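Local coordinates for alpha-fucosidase GH29 (Fusarium graminearum, PDB 4PSR), which hydrolyses terminal alpha-L-fucose from glycans, probably including the alpha-1,6-linked core fucose of glycoproteins, as a retaining family 29 glycosidase, at residues G116-G121 with V373-A378; M214-Q219 with F257-E262; R332-G337 with D404-R409; F524-L529 with L534-I539. One frame throughout, in Å; residues are numbered along the deposited sequence. Where two conformers were deposited one is given.

Interaction 1: G116-G121 with V373-A378; sequences GARFAG and VYDTRA
Arg118 and Tyr374 bring the two backbones together, with their CA atoms 9.1 Å apart. Gly116 has left the preceding helix 105-114 with positive phi, in a Schellman motif, and the chain then runs into strand 119-125. The other segment is irregular. It turns through a type II beta turn from Val373 to Thr376, whose corner holds Tyr374 and Asp375. The Tyr374 ring points back at the helix end. Tyr374 OH donates to Gly116 O at 2.7 Å, in the carbonyl plane and on a lone pair. Arg118 lies over the same ring. Its chain, with CG anti to the carbonyl carbon (chi1 -76°) and extended to NE, carries the guanidinium over the ring, where it stacks flat. The planes are 9° apart and the centres 4.2 Å apart, an offset cation-pi stack. Arg118 NE is 3.5 Å from Tyr374 CD1, and NH2 lies over Tyr374 CB and CG. This is the bottom of the TIM barrel, where the second strand begins beside the loop that leads from helix 353-369 to the C-terminal beta domain. Past the ring, Arg118 NH1 forms a salt bridge with Asp375 OD1 at 3.0 Å, nearly straight at 165°. The carboxylate oxygen lies at the guanidinium edge, near its plane, and is met on its syn side, though well out of the carboxylate plane. The Arg118 backbone bonds to Phe29 and Lys165.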
# COMPACT_ATOMS: atom_id res chain seq x y z
N GLY A 116 -11.61 9.74 4.61
CA GLY A 116 -10.96 10.24 3.42
C GLY A 116 -10.48 9.14 2.46
O GLY A 116 -9.81 9.43 1.49
N ALA A 117 -10.83 7.88 2.73
CA ALA A 117 -10.46 6.77 1.85
C ALA A 117 -11.07 7.00 0.46
O ALA A 117 -12.25 7.34 0.36
CB ALA A 117 -11.01 5.51 2.43
N ARG A 118 -10.28 6.78 -0.59
CA ARG A 118 -10.80 6.87 -1.94
C ARG A 118 -10.99 5.49 -2.56
O ARG A 118 -11.61 5.38 -3.62
CB ARG A 118 -9.91 7.72 -2.81
CG ARG A 118 -10.05 9.20 -2.55
CD ARG A 118 -9.49 9.93 -3.75
NE ARG A 118 -9.79 11.35 -3.71
CZ ARG A 118 -9.27 12.20 -4.56
NH1 ARG A 118 -8.44 11.77 -5.51
NH2 ARG A 118 -9.58 13.48 -4.46
N PHE A 119 -10.48 4.45 -1.90
CA PHE A 119 -10.80 3.06 -2.24
C PHE A 119 -10.99 2.30 -0.94
O PHE A 119 -10.35 2.63 0.06
CB PHE A 119 -9.77 2.37 -3.18
CG PHE A 119 -8.31 2.40 -2.71
CD1 PHE A 119 -7.69 1.23 -2.31
CD2 PHE A 119 -7.53 3.55 -2.80
CE1 PHE A 119 -6.36 1.23 -1.93
CE2 PHE A 119 -6.20 3.56 -2.42
CZ PHE A 119 -5.61 2.38 -1.99
N ALA A 120 -11.86 1.29 -0.96
CA ALA A 120 -12.19 0.56 0.23
C ALA A 120 -12.77 -0.79 -0.11
O ALA A 120 -13.32 -0.98 -1.20
CB ALA A 120 -13.20 1.35 1.10
N GLY A 121 -12.67 -1.72 0.83
CA GLY A 121 -13.36 -2.98 0.68
C GLY A 121 -12.84 -4.05 1.61
O GLY A 121 -11.92 -3.82 2.38
N VAL A 373 -2.15 16.04 -0.72
CA VAL A 373 -2.14 14.58 -0.75
C VAL A 373 -2.83 14.09 -2.03
O VAL A 373 -2.16 13.58 -2.94
CB VAL A 373 -2.78 13.99 0.53
CG1 VAL A 373 -2.77 12.46 0.48
CG2 VAL A 373 -2.02 14.48 1.76
N TYR A 374 -4.15 14.17 -2.10
CA TYR A 374 -4.85 13.68 -3.27
C TYR A 374 -4.37 14.38 -4.51
O TYR A 374 -4.07 15.58 -4.51
CB TYR A 374 -6.33 13.95 -3.14
CG TYR A 374 -6.98 13.39 -1.89
CD1 TYR A 374 -7.08 12.02 -1.67
CD2 TYR A 374 -7.59 14.24 -0.99
CE1 TYR A 374 -7.75 11.53 -0.54
CE2 TYR A 374 -8.24 13.79 0.13
CZ TYR A 374 -8.35 12.43 0.35
OH TYR A 374 -9.02 11.97 1.44
N ASP A 375 -4.30 13.61 -5.60
CA ASP A 375 -4.03 14.16 -6.93
C ASP A 375 -2.62 14.73 -7.08
O ASP A 375 -2.32 15.31 -8.10
CB ASP A 375 -5.05 15.27 -7.31
CG ASP A 375 -6.48 14.80 -7.24
OD1 ASP A 375 -6.77 13.60 -7.26
OD2 ASP A 375 -7.36 15.68 -7.11
N THR A 376 -1.75 14.53 -6.09
CA THR A 376 -0.35 14.98 -6.18
C THR A 376 0.54 13.83 -6.67
O THR A 376 0.09 12.70 -6.83
CB THR A 376 0.21 15.48 -4.82
OG1 THR A 376 0.36 14.39 -3.89
CG2 THR A 376 -0.64 16.59 -4.21
N ARG A 377 1.79 14.16 -6.95
CA ARG A 377 2.80 13.17 -7.28
C ARG A 377 4.04 13.46 -6.44
O ARG A 377 4.28 14.59 -5.96
CB ARG A 377 3.16 13.25 -8.76
CG ARG A 377 2.02 12.93 -9.74
CD ARG A 377 1.61 11.46 -9.62
NE ARG A 377 0.54 11.11 -10.57
CZ ARG A 377 -0.76 11.19 -10.32
NH1 ARG A 377 -1.24 11.60 -9.15
NH2 ARG A 377 -1.65 10.86 -11.25
N ALA A 378 4.88 12.45 -6.30
CA ALA A 378 6.12 12.59 -5.59
C ALA A 378 7.03 13.57 -6.30
O ALA A 378 6.99 13.72 -7.54
CB ALA A 378 6.79 11.21 -5.50

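Interaction 2: M214-Q219 with F257-E262; sequences MLDHVQ and FNRGEE
Asp216 and Arg259 mark the closest approach of two helix segments, with CA atoms 8.1 Å apart; the first helix, 200-218, ends here and Gln219 leaves it with positive phi. Both belong to the TIM barrel, where helices 200-218 and 246-263 lie on the outside of the barrel wall. Arg259 carries the contact from the second helix. Its chain bends at chi2 (-54°), and this brings NE to Asp216. Arg259 NE donates to Asp216 OD1 at 2.9 Å, the one direct hydrogen bond between the segments, and this is also a salt bridge. The bond is bent, with an angle of 143° at the hydrogen. OD1 is met on its syn side but out of the carboxylate plane, and the two flat groups are turned 60° against each other, so they do not form a paired, coplanar fork. Nearer the backbone, Leu215 CD1 packs on the aliphatic part of Arg259, 3.9 Å from Arg259 CG. The other end of the guanidinium is used within its own helix: Arg259 NH1 makes a salt bridge with Glu262 OE1 at 2.7 Å. Tyr255 OH, one turn earlier, bonds to Asp216 OD2 and weakly to Arg259 NH2. One arginine thus bridges two carboxylates. Asp216 OD1 and Glu262 OE1 stand 6.4 Å apart, and the positive charge between them probably offsets their mutual repulsion.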
# COMPACT_ATOMS: atom_id res chain seq x y z
N MET A 214 -15.49 -14.26 -8.02
CA MET A 214 -15.56 -13.06 -7.20
C MET A 214 -15.56 -11.83 -8.08
O MET A 214 -16.34 -10.88 -7.86
CB MET A 214 -14.38 -13.02 -6.19
CG MET A 214 -14.25 -11.69 -5.39
SD MET A 214 -13.46 -10.35 -6.31
CE MET A 214 -11.79 -11.00 -6.43
N LEU A 215 -14.73 -11.79 -9.11
CA LEU A 215 -14.56 -10.52 -9.82
C LEU A 215 -15.74 -10.26 -10.77
O LEU A 215 -16.10 -9.09 -10.99
CB LEU A 215 -13.19 -10.43 -10.49
CG LEU A 215 -12.89 -11.24 -11.76
CD1 LEU A 215 -13.40 -10.51 -13.02
CD2 LEU A 215 -11.40 -11.55 -11.89
N ASP A 216 -16.35 -11.31 -11.30
CA ASP A 216 -17.57 -11.15 -12.07
C ASP A 216 -18.74 -10.75 -11.16
O ASP A 216 -19.67 -10.06 -11.60
CB ASP A 216 -17.92 -12.43 -12.84
CG ASP A 216 -17.04 -12.67 -14.08
OD1 ASP A 216 -16.49 -11.71 -14.67
OD2 ASP A 216 -16.95 -13.85 -14.48
N HIS A 217 -18.68 -11.15 -9.89
CA HIS A 217 -19.76 -10.89 -8.92
C HIS A 217 -19.79 -9.45 -8.43
O HIS A 217 -20.86 -8.88 -8.26
CB HIS A 217 -19.55 -11.84 -7.73
CG HIS A 217 -20.68 -11.90 -6.74
ND1 HIS A 217 -21.98 -12.23 -7.10
CD2 HIS A 217 -20.67 -11.82 -5.39
CE1 HIS A 217 -22.72 -12.29 -6.01
NE2 HIS A 217 -21.96 -12.05 -4.96
N VAL A 218 -18.63 -8.84 -8.22
CA VAL A 218 -18.57 -7.49 -7.65
C VAL A 218 -17.79 -6.46 -8.46
O VAL A 218 -17.76 -5.28 -8.10
CB VAL A 218 -18.10 -7.48 -6.15
CG1 VAL A 218 -19.00 -8.33 -5.32
CG2 VAL A 218 -16.62 -7.89 -6.00
N GLN A 219 -17.21 -6.86 -9.58
CA GLN A 219 -16.49 -5.94 -10.46
C GLN A 219 -15.49 -5.00 -9.73
O GLN A 219 -15.57 -3.76 -9.84
CB GLN A 219 -17.46 -5.13 -11.34
CG GLN A 219 -18.39 -6.03 -12.17
CD GLN A 219 -19.26 -5.24 -13.16
OE1 GLN A 219 -19.20 -4.01 -13.24
NE2 GLN A 219 -20.11 -5.97 -13.91
N PHE A 257 -7.98 -8.37 -16.78
CA PHE A 257 -7.68 -7.22 -17.63
C PHE A 257 -8.69 -7.14 -18.80
O PHE A 257 -9.09 -6.05 -19.21
CB PHE A 257 -6.23 -7.27 -18.14
CG PHE A 257 -5.19 -7.21 -17.06
CD1 PHE A 257 -5.48 -6.76 -15.77
CD2 PHE A 257 -3.88 -7.59 -17.33
CE1 PHE A 257 -4.50 -6.72 -14.80
CE2 PHE A 257 -2.90 -7.58 -16.35
CZ PHE A 257 -3.20 -7.10 -15.09
N ASN A 258 -9.15 -8.28 -19.30
CA ASN A 258 -10.20 -8.27 -20.32
C ASN A 258 -11.53 -7.78 -19.77
O ASN A 258 -12.24 -7.03 -20.43
CB ASN A 258 -10.38 -9.65 -20.96
CG ASN A 258 -9.29 -9.97 -21.95
OD1 ASN A 258 -8.75 -9.07 -22.60
ND2 ASN A 258 -8.97 -11.25 -22.09
N ARG A 259 -11.88 -8.22 -18.56
CA ARG A 259 -13.12 -7.74 -17.96
C ARG A 259 -13.05 -6.23 -17.74
O ARG A 259 -14.03 -5.53 -17.95
CB ARG A 259 -13.43 -8.45 -16.65
CG ARG A 259 -13.89 -9.89 -16.80
CD ARG A 259 -15.07 -10.03 -17.73
NE ARG A 259 -15.81 -11.27 -17.47
CZ ARG A 259 -16.60 -11.87 -18.35
NH1 ARG A 259 -16.77 -11.37 -19.57
NH2 ARG A 259 -17.22 -13.00 -18.01
N GLY A 260 -11.89 -5.70 -17.34
CA GLY A 260 -11.76 -4.27 -17.15
C GLY A 260 -12.09 -3.51 -18.41
O GLY A 260 -12.81 -2.50 -18.38
N GLU A 261 -11.57 -3.99 -19.53
CA GLU A 261 -11.86 -3.39 -20.83
C GLU A 261 -13.36 -3.46 -21.11
O GLU A 261 -13.95 -2.49 -21.57
CB GLU A 261 -11.09 -4.13 -21.92
CG GLU A 261 -9.59 -3.95 -21.86
CD GLU A 261 -9.07 -2.91 -22.83
OE1 GLU A 261 -9.89 -2.18 -23.43
OE2 GLU A 261 -7.83 -2.83 -23.01
N GLU A 262 -13.97 -4.61 -20.84
CA GLU A 262 -15.40 -4.79 -21.09
C GLU A 262 -16.24 -3.83 -20.25
O GLU A 262 -17.24 -3.29 -20.71
CB GLU A 262 -15.78 -6.23 -20.78
CG GLU A 262 -17.23 -6.56 -20.96
CD GLU A 262 -17.55 -7.99 -20.59
OE1 GLU A 262 -16.61 -8.81 -20.41
OE2 GLU A 262 -18.76 -8.30 -20.48

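Interaction 3: R332-G337 with D404-R409; sequences RVSKNG and DIRFTR
Ser334 packs against Phe407 and Arg406 in a buried contact between the end of a barrel helix, 322-334, and strand 405-409 of the C-terminal beta sheet. The backbones come close here, 5.6 Å between the CA atoms of Ser334 and Phe407. Ser334 CB rests 3.4 Å from Phe407 O, and its CA makes a CH...O contact with the same oxygen. Water 1 adds a polar link, lying within hydrogen-bonding distance of both Ser334 O and Phe407 O. Ser334 OG, set between the backbone N and the carbonyl carbon (chi1 76°), sits 3.5 Å from Arg406 CD, yet its hydrogen-bond partner is Asp331 O, one turn back. Arg406 bends at chi2. Its NE pairs with Asp331 OD1, NH1 folds back to Ile405 O and NH2 bonds to Asn387 O, so all three nitrogens have a partner. Lys335 NZ, also paired with Asp331, shares water 2 with Arg406 NH2, the latter bond being weak. A small apolar patch completes the join: Val333 CG1 meets Thr408 CG2 at 3.9 Å. The helix ends in a Schellman motif with Asn336 as the positive-phi residue. The contact forms part of the interface between the catalytic TIM barrel and the C-terminal beta domain.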
# COMPACT_ATOMS: atom_id res chain seq x y z
N ARG A 332 4.56 7.52 2.89
CA ARG A 332 4.37 6.64 1.73
C ARG A 332 4.07 7.44 0.47
O ARG A 332 4.62 7.15 -0.59
CB ARG A 332 3.24 5.61 1.94
CG ARG A 332 3.30 4.73 3.21
CD ARG A 332 4.66 4.12 3.49
NE ARG A 332 5.44 4.77 4.54
CZ ARG A 332 5.31 4.56 5.85
NH1 ARG A 332 6.11 5.23 6.69
NH2 ARG A 332 4.37 3.73 6.32
N VAL A 333 3.22 8.44 0.59
CA VAL A 333 2.82 9.22 -0.57
C VAL A 333 4.02 9.99 -1.12
O VAL A 333 4.18 10.10 -2.34
CB VAL A 333 1.66 10.14 -0.22
CG1 VAL A 333 1.42 11.18 -1.28
CG2 VAL A 333 0.38 9.34 0.06
N SER A 334 4.88 10.50 -0.24
CA SER A 334 6.06 11.25 -0.66
C SER A 334 7.07 10.36 -1.41
O SER A 334 7.91 10.85 -2.18
CB SER A 334 6.76 11.90 0.54
OG SER A 334 7.50 10.98 1.33
N LYS A 335 7.02 9.05 -1.16
CA LYS A 335 7.96 8.09 -1.77
C LYS A 335 7.38 7.39 -3.00
O LYS A 335 7.96 6.41 -3.46
CB LYS A 335 8.38 7.05 -0.72
CG LYS A 335 9.28 7.58 0.37
CD LYS A 335 9.36 6.59 1.51
CE LYS A 335 10.39 6.99 2.58
NZ LYS A 335 10.30 6.07 3.76
N ASN A 336 6.26 7.92 -3.52
CA ASN A 336 5.63 7.50 -4.79
C ASN A 336 4.74 6.28 -4.65
O ASN A 336 4.62 5.48 -5.60
CB ASN A 336 6.69 7.33 -5.90
CG ASN A 336 6.10 7.22 -7.29
OD1 ASN A 336 5.25 8.00 -7.70
ND2 ASN A 336 6.61 6.26 -8.05
N GLY A 337 4.08 6.18 -3.50
CA GLY A 337 3.15 5.09 -3.24
C GLY A 337 1.80 5.49 -2.70
O GLY A 337 1.58 6.65 -2.34
N ASP A 404 10.94 17.25 10.80
CA ASP A 404 10.73 16.38 9.63
C ASP A 404 9.81 17.03 8.62
O ASP A 404 8.79 17.61 8.99
CB ASP A 404 10.10 15.06 10.05
CG ASP A 404 10.92 14.33 11.10
OD1 ASP A 404 12.08 13.98 10.76
OD2 ASP A 404 10.36 14.08 12.19
N ILE A 405 10.19 16.97 7.35
CA ILE A 405 9.30 17.36 6.26
C ILE A 405 9.19 16.28 5.19
O ILE A 405 10.12 15.50 4.95
CB ILE A 405 9.70 18.71 5.61
CG1 ILE A 405 11.16 18.68 5.13
CG2 ILE A 405 9.47 19.86 6.60
CD1 ILE A 405 11.60 19.94 4.41
N ARG A 406 8.02 16.25 4.57
CA ARG A 406 7.74 15.37 3.43
C ARG A 406 7.23 16.23 2.27
O ARG A 406 6.44 17.16 2.46
CB ARG A 406 6.71 14.30 3.79
CG ARG A 406 7.20 13.32 4.87
CD ARG A 406 8.38 12.50 4.38
NE ARG A 406 8.84 11.51 5.35
CZ ARG A 406 9.73 11.75 6.31
NH1 ARG A 406 10.26 12.95 6.49
NH2 ARG A 406 10.09 10.76 7.12
N PHE A 407 7.67 15.91 1.07
CA PHE A 407 7.35 16.70 -0.12
C PHE A 407 6.30 16.00 -0.99
O PHE A 407 6.32 14.77 -1.14
CB PHE A 407 8.61 16.87 -0.97
CG PHE A 407 9.74 17.60 -0.29
CD1 PHE A 407 9.61 18.96 0.03
CD2 PHE A 407 10.92 16.96 -0.04
CE1 PHE A 407 10.68 19.63 0.62
CE2 PHE A 407 11.99 17.64 0.56
CZ PHE A 407 11.86 18.97 0.88
N THR A 408 5.44 16.78 -1.62
CA THR A 408 4.60 16.30 -2.72
C THR A 408 4.51 17.48 -3.70
O THR A 408 4.83 18.62 -3.33
CB THR A 408 3.19 15.91 -2.26
OG1 THR A 408 2.63 16.99 -1.50
CG2 THR A 408 3.17 14.62 -1.43
N ARG A 409 4.09 17.23 -4.94
CA ARG A 409 4.00 18.33 -5.91
C ARG A 409 2.78 18.17 -6.79
O ARG A 409 2.19 17.09 -6.86
CB ARG A 409 5.30 18.51 -6.70
CG ARG A 409 5.87 17.27 -7.34
CD ARG A 409 5.33 17.11 -8.70
NE ARG A 409 5.78 15.90 -9.39
CZ ARG A 409 5.32 15.55 -10.58
NH1 ARG A 409 4.44 16.33 -11.18
NH2 ARG A 409 5.72 14.43 -11.17
O HOH W 1 8.10 13.48 -2.83
O HOH W 2 10.99 7.76 6.14

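Interaction 4: F524-L529 with L534-I539; sequences FDTVFL and LKPEEI
Thr526 and Leu529 on one side meet Pro536 and Leu534 on the other, within a short helix and the loop that follows it. Phe524 ends strand 522-524, and its ring edge points at the face of Phe528, with Phe524 CD1 over the ring centre. Asp525 is the N-cap of helix 526-532: Asp525 OD1 takes the N-H of Phe528, 2.9 Å from Phe528 N, while OD2 pairs with Arg557. Thr526 is the first helical residue. Its side chain crosses the Pro536 ring at about a right angle. Thr526 OG1 lies 3.6 Å from Pro536 CG; its hydrogen bond goes to Gly578 O. The helix links strand 522-524 to strand 541-544, which belong to two different antiparallel sheets of the C-terminal region, and the contact folds the linking loop back over it. Leu529 gives the largest share of the buried surface. With CG anti to the carbonyl carbon (chi1 -67°), Leu529 CD1 reaches Pro536 CB at 4.0 Å. Its carbonyl O accepts the N-H of Leu534, Leu529 O to Leu534 N 3.0 Å. Leu529 CB lies 3.5 Å from Leu534 O. Leu529 also touches Leu519 of strand 516-519, and Val517 touches Leu534.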
# COMPACT_ATOMS: atom_id res chain seq x y z
N PHE A 524 19.11 3.54 -10.91
CA PHE A 524 17.98 4.17 -11.57
C PHE A 524 17.89 3.67 -13.01
O PHE A 524 18.74 4.00 -13.85
CB PHE A 524 18.16 5.69 -11.49
CG PHE A 524 18.38 6.18 -10.09
CD1 PHE A 524 17.32 6.25 -9.20
CD2 PHE A 524 19.65 6.48 -9.63
CE1 PHE A 524 17.52 6.65 -7.88
CE2 PHE A 524 19.86 6.89 -8.32
CZ PHE A 524 18.79 6.98 -7.44
N ASP A 525 16.89 2.82 -13.27
CA ASP A 525 16.74 2.21 -14.59
C ASP A 525 15.89 3.06 -15.52
O ASP A 525 15.43 4.14 -15.15
CB ASP A 525 16.23 0.76 -14.47
CG ASP A 525 14.82 0.63 -13.95
OD1 ASP A 525 14.15 1.63 -13.66
OD2 ASP A 525 14.36 -0.53 -13.80
N THR A 526 15.70 2.59 -16.75
CA THR A 526 14.93 3.37 -17.73
C THR A 526 13.52 3.66 -17.23
O THR A 526 12.99 4.74 -17.40
CB THR A 526 14.83 2.61 -19.07
OG1 THR A 526 16.09 2.68 -19.76
CG2 THR A 526 13.75 3.17 -19.97
N VAL A 527 12.90 2.68 -16.57
CA VAL A 527 11.56 2.89 -16.04
C VAL A 527 11.56 4.00 -14.99
O VAL A 527 10.70 4.88 -15.01
CB VAL A 527 11.00 1.60 -15.44
CG1 VAL A 527 9.72 1.84 -14.67
CG2 VAL A 527 10.74 0.56 -16.56
N PHE A 528 12.54 3.98 -14.08
CA PHE A 528 12.63 5.00 -13.05
C PHE A 528 12.74 6.37 -13.69
O PHE A 528 11.99 7.28 -13.35
CB PHE A 528 13.82 4.74 -12.11
CG PHE A 528 13.89 5.71 -10.96
CD1 PHE A 528 14.28 7.03 -11.16
CD2 PHE A 528 13.61 5.30 -9.65
CE1 PHE A 528 14.33 7.92 -10.11
CE2 PHE A 528 13.64 6.18 -8.61
CZ PHE A 528 14.02 7.49 -8.83
N LEU A 529 13.69 6.54 -14.59
CA LEU A 529 14.00 7.87 -15.11
C LEU A 529 12.82 8.39 -15.93
O LEU A 529 12.44 9.57 -15.82
CB LEU A 529 15.32 7.81 -15.91
CG LEU A 529 16.56 7.53 -15.07
CD1 LEU A 529 17.72 6.98 -15.95
CD2 LEU A 529 16.98 8.76 -14.25
N LEU A 534 12.03 12.19 -17.19
CA LEU A 534 13.07 12.37 -18.21
C LEU A 534 13.52 11.02 -18.74
O LEU A 534 14.31 10.31 -18.12
CB LEU A 534 14.26 13.15 -17.65
CG LEU A 534 15.39 13.55 -18.60
CD1 LEU A 534 14.85 14.37 -19.78
CD2 LEU A 534 16.45 14.36 -17.84
N LYS A 535 13.00 10.67 -19.90
CA LYS A 535 13.43 9.49 -20.61
C LYS A 535 14.93 9.56 -20.76
O LYS A 535 15.49 10.61 -21.10
CB LYS A 535 12.77 9.41 -22.00
CG LYS A 535 11.25 9.30 -21.96
CD LYS A 535 10.67 9.29 -23.37
CE LYS A 535 9.15 9.18 -23.35
NZ LYS A 535 8.58 9.15 -24.73
N PRO A 536 15.62 8.45 -20.51
CA PRO A 536 17.08 8.55 -20.43
C PRO A 536 17.72 8.91 -21.78
O PRO A 536 18.77 9.55 -21.80
CB PRO A 536 17.50 7.17 -19.92
CG PRO A 536 16.34 6.27 -20.15
CD PRO A 536 15.12 7.13 -20.09
N GLU A 537 17.07 8.53 -22.88
CA GLU A 537 17.53 8.93 -24.21
C GLU A 537 17.59 10.45 -24.39
O GLU A 537 18.29 10.94 -25.28
CB GLU A 537 16.62 8.32 -25.29
CG GLU A 537 15.33 9.09 -25.54
CD GLU A 537 14.15 8.22 -25.91
OE1 GLU A 537 13.38 8.60 -26.82
OE2 GLU A 537 13.95 7.16 -25.27
N GLU A 538 16.85 11.19 -23.56
CA GLU A 538 16.78 12.66 -23.65
C GLU A 538 17.74 13.38 -22.71
O GLU A 538 17.79 14.62 -22.70
CB GLU A 538 15.35 13.15 -23.38
CG GLU A 538 14.37 12.71 -24.46
CD GLU A 538 12.97 13.26 -24.26
OE1 GLU A 538 12.82 14.31 -23.61
OE2 GLU A 538 12.02 12.63 -24.77
N ILE A 539 18.51 12.63 -21.93
CA ILE A 539 19.50 13.24 -21.05
C ILE A 539 20.66 13.79 -21.89
O ILE A 539 21.24 13.07 -22.70
CB ILE A 539 20.04 12.21 -20.02
CG1 ILE A 539 18.88 11.73 -19.12
CG2 ILE A 539 21.15 12.84 -19.20
CD1 ILE A 539 19.29 10.56 -18.25

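Overall arrangement
Interaction 2 lies between two barrel helices; interaction 1 joins the start of the second barrel strand to the loop that leaves the barrel. Their centres are about 22 Å apart, and interaction 2 is nested inside the chain loop closed by interaction 1. Interactions 1 and 3, centres about 13 Å apart, cross along the chain. They touch directly: Arg377 O probably takes a hydrogen bond from Arg409 N, and Ala378 packs on Ser334. Interaction 4 comes last, its centre about 21 Å from that of interaction 3 and about 34 Å from that of interaction 2. Interactions 1 and 3 together tie the barrel to the C-terminal sheet, while interaction 2 is internal to the barrel and interaction 4 to the last beta region.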